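Local coordinates for SusD superfamily protein (PDB 3OTN), which is a SusD-family protein that probably binds carbohydrates or other nutrients at the outer membrane, at residues Ala323-Leu326 with Glu327-Leu331; Asp384-Asn387 with Gln388-Arg392; Val410-Gln413 with Arg414-Leu418. All coordinates share one frame; numbering follows the deposited sequence. Where two conformers were deposited one is given.

Contact 1: Ala323-Leu326 with Glu327-Leu331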
loop_
_atom_site.group_PDB
_atom_site.type_symbol
_atom_site.label_atom_id
_atom_site.label_comp_id
_atom_site.label_asym_id
_atom_site.label_seq_id
_atom_site.Cartn_x
_atom_site.Cartn_y
_atom_site.Cartn_z
ATOM N N ALA A 323 4.610 -22.445 -33.597
ATOM C CA ALA A 323 4.627 -23.131 -32.289
ATOM C C ALA A 323 3.203 -23.102 -31.694
ATOM O O ALA A 323 2.464 -22.117 -31.861
ATOM C CB ALA A 323 5.641 -22.492 -31.324
ATOM N N ALA A 324 2.805 -24.197 -31.043
ATOM C CA ALA A 324 1.462 -24.298 -30.453
ATOM C C ALA A 324 1.252 -23.236 -29.373
ATOM O O ALA A 324 0.156 -22.678 -29.246
ATOM C CB ALA A 324 1.229 -25.687 -29.882
ATOM N N GLU A 325 2.319 -22.928 -28.634
ATOM C CA GLU A 325 2.276 -21.919 -27.543
ATOM C C GLU A 325 1.734 -20.578 -27.992
ATOM O O GLU A 325 1.127 -19.867 -27.204
ATOM C CB GLU A 325 3.656 -21.691 -26.907
ATOM C CG GLU A 325 4.224 -22.899 -26.137
ATOM C CD GLU A 325 4.867 -23.950 -27.035
ATOM O OE1 GLU A 325 4.912 -23.774 -28.279
ATOM O OE2 GLU A 325 5.323 -24.967 -26.489
ATOM N N LEU A 326 1.963 -20.229 -29.260
ATOM C CA LEU A 326 1.472 -18.974 -29.827
ATOM C C LEU A 326 -0.039 -18.914 -29.894
ATOM O O LEU A 326 -0.595 -17.832 -29.893
ATOM C CB LEU A 326 2.057 -18.744 -31.237
ATOM C CG LEU A 326 3.574 -18.526 -31.300
ATOM C CD1 LEU A 326 4.063 -18.585 -32.737
ATOM C CD2 LEU A 326 3.941 -17.188 -30.632
ATOM N N GLU A 327 -0.698 -20.066 -29.987
ATOM C CA GLU A 327 -2.168 -20.122 -30.034
ATOM C C GLU A 327 -2.761 -20.129 -28.625
ATOM O O GLU A 327 -3.774 -19.487 -28.367
ATOM C CB GLU A 327 -2.643 -21.398 -30.751
ATOM C CG GLU A 327 -2.130 -21.598 -32.170
ATOM C CD GLU A 327 -3.005 -20.909 -33.211
ATOM O OE1 GLU A 327 -3.352 -19.718 -33.019
ATOM O OE2 GLU A 327 -3.352 -21.574 -34.217
ATOM N N PHE A 328 -2.134 -20.875 -27.722
ATOM C CA PHE A 328 -2.690 -21.073 -26.387
ATOM C C PHE A 328 -1.627 -21.671 -25.495
ATOM O O PHE A 328 -0.854 -22.521 -25.947
ATOM C CB PHE A 328 -3.886 -22.026 -26.470
ATOM C CG PHE A 328 -4.519 -22.326 -25.145
ATOM C CD1 PHE A 328 -5.501 -21.490 -24.627
ATOM C CD2 PHE A 328 -4.136 -23.449 -24.418
ATOM C CE1 PHE A 328 -6.094 -21.774 -23.411
ATOM C CE2 PHE A 328 -4.718 -23.731 -23.189
ATOM C CZ PHE A 328 -5.702 -22.905 -22.692
HETATM N N MSE A 329 -1.571 -21.195 -24.250
HETATM C CA MSE A 329 -0.707 -21.749 -23.213
HETATM C C MSE A 329 -1.504 -21.798 -21.910
HETATM O O MSE A 329 -1.948 -20.752 -21.375
HETATM C CB MSE A 329 0.509 -20.868 -22.958
HETATM C CG MSE A 329 1.727 -21.115 -23.859
HETATM SE SE MSE A 329 3.099 -19.788 -23.416
HETATM C CE MSE A 329 3.216 -20.305 -21.552
ATOM N N ASP A 330 -1.651 -23.013 -21.400
ATOM C CA ASP A 330 -2.136 -23.256 -20.069
ATOM C C ASP A 330 -0.986 -22.890 -19.127
ATOM O O ASP A 330 0.106 -23.424 -19.252
ATOM C CB ASP A 330 -2.517 -24.746 -19.949
ATOM C CG ASP A 330 -3.301 -25.054 -18.698
ATOM O OD1 ASP A 330 -3.097 -24.377 -17.665
ATOM O OD2 ASP A 330 -4.113 -26.009 -18.759
ATOM N N LEU A 331 -1.219 -21.999 -18.173
ATOM C CA LEU A 331 -0.168 -21.631 -17.201
ATOM C C LEU A 331 -0.093 -22.597 -16.015
ATOM O O LEU A 331 0.799 -22.475 -15.166
ATOM C CB LEU A 331 -0.389 -20.207 -16.698
ATOM C CG LEU A 331 -0.501 -19.131 -17.780
ATOM C CD1 LEU A 331 -0.886 -17.786 -17.124
ATOM C CD2 LEU A 331 0.783 -19.052 -18.580
#
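The carbonyl oxygen of Ala324 receives two backbone N-H groups, from Glu327 and Phe328, and so closes a single helix-like turn that leads straight into strand 329-331, an outermost strand of a three-stranded antiparallel sheet. Glu327 N lies 2.8 Å from Ala324 O, but its approach is from above the carbonyl plane, 47° out of it. Phe328 N is farther, 3.3 Å from Ala324 O, yet it lies in that plane. One acceptor thus serves both an i to i+3 and an i to i+4 donor, and Leu326 N repeats the shorter spacing, 3.3 Å from Ala323 O. Beyond the turn the bonding changes partner, since Met329 and Leu331 pair through the backbone with Tyr312 and Thr310 of strand 308-312.

A weaker polar contact joins the same turn to the strand, with Glu325 CA pointing its hydrogen at Phe328 O (3.6 Å between CA and O). Apolar contact is confined to Glu325 and Met329, the latter a selenomethionine. These side chains cross obliquely through their aliphatic parts, while a bend at chi2 (81°) in Glu325 carries its carboxylate away. Phe319 and Ile275 of nearby loops touch Glu325 and Met329 respectively. Met329 CG lies 3.7 Å from Glu325 CB, and SE sits 4.0 Å from the same CB.

Contact 2: Asp384-Asn387 with Gln388-Arg392. With EDO (1,2-ethanediol), chain S.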
loop_
_atom_site.group_PDB
_atom_site.type_symbol
_atom_site.label_atom_id
_atom_site.label_comp_id
_atom_site.label_asym_id
_atom_site.label_seq_id
_atom_site.Cartn_x
_atom_site.Cartn_y
_atom_site.Cartn_z
ATOM N N ASP A 384 -24.701 0.412 2.407
ATOM C CA ASP A 384 -24.650 0.686 0.965
ATOM C C ASP A 384 -23.238 0.443 0.392
ATOM O O ASP A 384 -23.111 -0.057 -0.704
ATOM C CB ASP A 384 -25.116 2.129 0.648
ATOM C CG ASP A 384 -26.605 2.340 0.848
ATOM O OD1 ASP A 384 -27.372 1.359 0.947
ATOM O OD2 ASP A 384 -27.024 3.516 0.908
ATOM N N ILE A 385 -22.189 0.790 1.135
ATOM C CA ILE A 385 -20.788 0.590 0.692
ATOM C C ILE A 385 -20.495 -0.908 0.468
ATOM O O ILE A 385 -20.029 -1.297 -0.608
ATOM C CB ILE A 385 -19.794 1.231 1.709
ATOM C CG1 ILE A 385 -19.773 2.749 1.527
ATOM C CG2 ILE A 385 -18.357 0.618 1.624
ATOM C CD1 ILE A 385 -19.210 3.519 2.739
ATOM N N VAL A 386 -20.841 -1.733 1.453
ATOM C CA VAL A 386 -20.673 -3.172 1.343
ATOM C C VAL A 386 -21.484 -3.740 0.171
ATOM O O VAL A 386 -20.974 -4.554 -0.595
ATOM C CB VAL A 386 -21.019 -3.899 2.677
ATOM C CG1 VAL A 386 -21.137 -5.374 2.469
ATOM C CG2 VAL A 386 -19.919 -3.615 3.709
ATOM N N ASN A 387 -22.719 -3.278 -0.010
ATOM C CA ASN A 387 -23.534 -3.776 -1.134
ATOM C C ASN A 387 -23.085 -3.309 -2.530
ATOM O O ASN A 387 -23.250 -4.039 -3.499
ATOM C CB ASN A 387 -25.009 -3.469 -0.896
ATOM C CG ASN A 387 -25.597 -4.295 0.240
ATOM O OD1 ASN A 387 -25.115 -5.383 0.560
ATOM N ND2 ASN A 387 -26.647 -3.784 0.845
ATOM N N GLN A 388 -22.513 -2.107 -2.618
ATOM C CA GLN A 388 -21.955 -1.600 -3.879
ATOM C C GLN A 388 -20.734 -2.430 -4.288
ATOM O O GLN A 388 -20.615 -2.822 -5.436
ATOM C CB GLN A 388 -21.599 -0.106 -3.766
ATOM C CG GLN A 388 -22.824 0.835 -3.687
ATOM C CD GLN A 388 -22.526 2.138 -2.930
ATOM O OE1 GLN A 388 -21.372 2.408 -2.566
ATOM N NE2 GLN A 388 -23.569 2.939 -2.676
ATOM N N ILE A 389 -19.840 -2.707 -3.328
ATOM C CA ILE A 389 -18.615 -3.493 -3.577
ATOM C C ILE A 389 -18.959 -4.922 -3.936
ATOM O O ILE A 389 -18.438 -5.468 -4.892
ATOM C CB ILE A 389 -17.573 -3.333 -2.408
ATOM C CG1 ILE A 389 -17.126 -1.848 -2.355
ATOM C CG2 ILE A 389 -16.377 -4.284 -2.581
ATOM C CD1 ILE A 389 -16.476 -1.429 -1.040
ATOM N N ARG A 390 -19.905 -5.500 -3.215
ATOM C CA ARG A 390 -20.417 -6.819 -3.526
ATOM C C ARG A 390 -21.108 -6.854 -4.902
ATOM O O ARG A 390 -20.866 -7.775 -5.673
ATOM C CB ARG A 390 -21.359 -7.311 -2.410
ATOM C CG ARG A 390 -20.618 -7.713 -1.117
ATOM C CD ARG A 390 -21.622 -8.082 0.015
ATOM N NE ARG A 390 -22.433 -9.211 -0.388
ATOM C CZ ARG A 390 -22.085 -10.503 -0.300
ATOM N NH1 ARG A 390 -20.936 -10.912 0.258
ATOM N NH2 ARG A 390 -22.921 -11.415 -0.766
ATOM N N GLY A 391 -21.922 -5.840 -5.208
ATOM C CA GLY A 391 -22.628 -5.744 -6.513
ATOM C C GLY A 391 -21.696 -5.683 -7.722
ATOM O O GLY A 391 -21.934 -6.338 -8.723
ATOM N N ARG A 392 -20.631 -4.890 -7.625
ATOM C CA ARG A 392 -19.597 -4.877 -8.637
ATOM C C ARG A 392 -18.995 -6.284 -8.832
ATOM O O ARG A 392 -18.686 -6.663 -9.958
ATOM C CB ARG A 392 -18.519 -3.879 -8.258
ATOM C CG ARG A 392 -17.378 -3.804 -9.247
ATOM C CD ARG A 392 -16.495 -2.649 -8.955
ATOM N NE ARG A 392 -15.868 -2.661 -7.637
ATOM C CZ ARG A 392 -15.224 -1.612 -7.105
ATOM N NH1 ARG A 392 -15.108 -0.467 -7.779
ATOM N NH2 ARG A 392 -14.658 -1.710 -5.902
HETATM C C1 EDO S . -21.357 6.134 -1.395
HETATM O O1 EDO S . -22.572 5.413 -1.160
HETATM C C2 EDO S . -20.559 5.448 -2.497
HETATM O O2 EDO S . -19.821 6.433 -3.232
#
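Ile385 and Ile389, one turn apart on the amphipathic helix 380-392 in the largely helical SusD fold, mark the close-packed side of this contact. Their side chains run side by side in the same direction, with Ile385 CG2 3.9 Å from Ile389 CD1. The first is the branch anti to the backbone N, which takes it forward along the helix. Both isoleucines pack against helix 360-375. Val386 and Arg390 form a second parallel pair: Val386 CG1 meets Arg390 CD at 3.7 Å. The arginine's aliphatic stem does this packing, while its guanidinium reaches Ala396 O and the carboxylates of Glu409 and Glu296. Beneath the side chains run regular i to i+4 bonds; the one from Ile389 N to Ile385 O is fairly straight, 166° at the hydrogen.

Gln388 is loose only at its exposed amide end. Its stem rests on the Asp384 carbonyl, CG 3.1 Å from Asp384 O; between the side chains the nearest pair is Asp384 CB with Gln388 NE2, and Asp384 OD1 turns to Gln380. Gln388 was modelled in two conformers; in the one described, the extended chain offers NE2 to a 1,2-ethanediol, probably from the crystallisation liquor, with Gln388 NE2 3.1 Å from its O1.

Contact 3: Val410-Gln413 with Arg414-Leu418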
loop_
_atom_site.group_PDB
_atom_site.type_symbol
_atom_site.label_atom_id
_atom_site.label_comp_id
_atom_site.label_asym_id
_atom_site.label_seq_id
_atom_site.Cartn_x
_atom_site.Cartn_y
_atom_site.Cartn_z
ATOM N N VAL A 410 -17.023 -6.525 6.124
ATOM C CA VAL A 410 -16.160 -5.389 5.669
ATOM C C VAL A 410 -14.719 -5.880 5.503
ATOM O O VAL A 410 -14.090 -5.673 4.472
ATOM C CB VAL A 410 -16.213 -4.212 6.663
ATOM C CG1 VAL A 410 -15.170 -3.148 6.329
ATOM C CG2 VAL A 410 -17.640 -3.619 6.725
ATOM N N TRP A 411 -14.227 -6.602 6.512
ATOM C CA TRP A 411 -12.922 -7.236 6.423
ATOM C C TRP A 411 -12.851 -8.140 5.188
ATOM O O TRP A 411 -11.884 -8.056 4.423
ATOM C CB TRP A 411 -12.591 -8.033 7.667
ATOM C CG TRP A 411 -12.270 -7.220 8.882
ATOM C CD1 TRP A 411 -11.968 -5.868 8.950
ATOM C CD2 TRP A 411 -12.193 -7.710 10.211
ATOM N NE1 TRP A 411 -11.717 -5.512 10.248
ATOM C CE2 TRP A 411 -11.859 -6.614 11.047
ATOM C CE3 TRP A 411 -12.399 -8.968 10.794
ATOM C CZ2 TRP A 411 -11.688 -6.753 12.430
ATOM C CZ3 TRP A 411 -12.228 -9.103 12.181
ATOM C CH2 TRP A 411 -11.890 -7.997 12.975
ATOM N N ASP A 412 -13.881 -8.969 4.976
ATOM C CA ASP A 412 -13.895 -9.863 3.822
ATOM C C ASP A 412 -13.694 -9.079 2.518
ATOM O O ASP A 412 -12.834 -9.436 1.670
ATOM C CB ASP A 412 -15.195 -10.668 3.726
ATOM C CG ASP A 412 -15.199 -11.946 4.591
ATOM O OD1 ASP A 412 -14.263 -12.216 5.391
ATOM O OD2 ASP A 412 -16.183 -12.698 4.462
ATOM N N GLN A 413 -14.471 -8.013 2.345
ATOM C CA GLN A 413 -14.348 -7.225 1.134
ATOM C C GLN A 413 -12.994 -6.523 1.019
ATOM O O GLN A 413 -12.522 -6.313 -0.088
ATOM C CB GLN A 413 -15.526 -6.261 0.939
ATOM C CG GLN A 413 -16.877 -6.963 0.835
ATOM C CD GLN A 413 -16.873 -8.102 -0.167
ATOM O OE1 GLN A 413 -16.259 -7.991 -1.223
ATOM N NE2 GLN A 413 -17.545 -9.198 0.158
ATOM N N ARG A 414 -12.356 -6.204 2.145
ATOM C CA ARG A 414 -11.009 -5.693 2.117
ATOM C C ARG A 414 -10.051 -6.754 1.553
ATOM O O ARG A 414 -9.208 -6.437 0.712
ATOM C CB ARG A 414 -10.553 -5.227 3.491
ATOM C CG ARG A 414 -11.269 -3.937 3.949
ATOM C CD ARG A 414 -10.660 -3.404 5.256
ATOM N NE ARG A 414 -9.319 -2.923 4.975
ATOM C CZ ARG A 414 -9.030 -1.773 4.395
ATOM N NH1 ARG A 414 -9.978 -0.893 4.098
ATOM N NH2 ARG A 414 -7.770 -1.476 4.141
ATOM N N TYR A 415 -10.156 -7.993 2.044
ATOM C CA TYR A 415 -9.309 -9.063 1.545
ATOM C C TYR A 415 -9.588 -9.296 0.047
ATOM O O TYR A 415 -8.668 -9.333 -0.772
ATOM C CB TYR A 415 -9.546 -10.380 2.288
ATOM C CG TYR A 415 -8.759 -10.540 3.589
ATOM C CD1 TYR A 415 -9.038 -9.757 4.710
ATOM C CD2 TYR A 415 -7.779 -11.519 3.710
ATOM C CE1 TYR A 415 -8.356 -9.939 5.921
ATOM C CE2 TYR A 415 -7.096 -11.703 4.897
ATOM C CZ TYR A 415 -7.387 -10.934 5.996
ATOM O OH TYR A 415 -6.675 -11.133 7.143
ATOM N N PHE A 416 -10.860 -9.435 -0.291
ATOM C CA PHE A 416 -11.237 -9.828 -1.634
ATOM C C PHE A 416 -11.044 -8.740 -2.677
ATOM O O PHE A 416 -10.631 -9.059 -3.803
ATOM C CB PHE A 416 -12.649 -10.367 -1.689
ATOM C CG PHE A 416 -12.868 -11.638 -0.844
ATOM C CD1 PHE A 416 -11.972 -12.716 -0.898
ATOM C CD2 PHE A 416 -13.984 -11.757 -0.052
ATOM C CE1 PHE A 416 -12.200 -13.877 -0.130
ATOM C CE2 PHE A 416 -14.221 -12.915 0.713
ATOM C CZ PHE A 416 -13.323 -13.968 0.660
ATOM N N ASP A 417 -11.378 -7.500 -2.338
ATOM C CA ASP A 417 -11.329 -6.389 -3.290
ATOM C C ASP A 417 -9.965 -5.720 -3.364
ATOM O O ASP A 417 -9.541 -5.287 -4.450
ATOM C CB ASP A 417 -12.393 -5.324 -2.976
ATOM C CG ASP A 417 -13.126 -4.854 -4.212
ATOM O OD1 ASP A 417 -13.722 -5.743 -4.850
ATOM O OD2 ASP A 417 -13.088 -3.638 -4.554
ATOM N N LEU A 418 -9.290 -5.620 -2.218
ATOM C CA LEU A 418 -7.980 -4.971 -2.157
ATOM C C LEU A 418 -6.760 -5.916 -2.158
ATOM O O LEU A 418 -5.646 -5.494 -1.851
ATOM C CB LEU A 418 -7.931 -4.046 -0.936
ATOM C CG LEU A 418 -9.165 -3.131 -0.779
ATOM C CD1 LEU A 418 -9.045 -2.322 0.511
ATOM C CD2 LEU A 418 -9.286 -2.211 -2.000
#
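Phe416 lays its side chain beside that of Asp412, both pointing the same way from helix 403-418, with the ring and carboxylate planes 59° apart. The ring rim does the touching: CE2 of Phe416 is 3.9 Å from Asp412 CB. With CG of Phe416 beside its own backbone N (chi1 -62°), the ring is held back over the preceding turn, and CD2 comes to 3.1 Å from Asp412 O. That oxygen also accepts Phe416 N at 2.8 Å. Gln413 NE2 meets the same ring at an edge, near its plane, and is itself hydrogen-bonded to Glu409.

Tyr415 also brings a ring carbon to the carbonyl four residues back, here with the oxygen at the ring edge: its CD1 lies 3.3 Å from Trp411 O, while the ring packs on Met424 and Met428 of helix 424-431. Farther round, Leu418 CD1 rests 3.7 Å above the guanidinium plane of Arg414, toward its rim.

Replacing Phe416 by an alanine removes the ring, which would probably open a gap beside Asp412 CB and take from Gln413 NE2 its neighbour at the ring edge. Asp412 sends its carboxylate to Tyr442 and Arg435, and Arg414 pairs with Asp427 and Asp362. These charges, Arg414's buried and Asp412's partly exposed, are therefore matched by partners from other parts of the fold, while the helix's own turns supply backbone bonds and hydrocarbon contact.

Contact 3 is the most buried of the three, contact 2 is buried on one side only, and contact 1 lies at the surface, its centre about 34 Å from the centre of the chain. Contacts 2 and 3 belong to successive helices that touch, their centres about 11 Å apart: Val386 CG2 packs on Val410 CG2 at 3.8 Å, and Arg392 NH2 makes a salt bridge of 2.8 Å to Asp417 OD2. Contact 1 touches neither. Chemistry follows place: irregular turn bonds and one aliphatic crossing at the sheet's margin, regular helical bonds with an isoleucine pair and a valine lying on an arginine stem in contact 2, and aromatic rims among paired charges in contact 3.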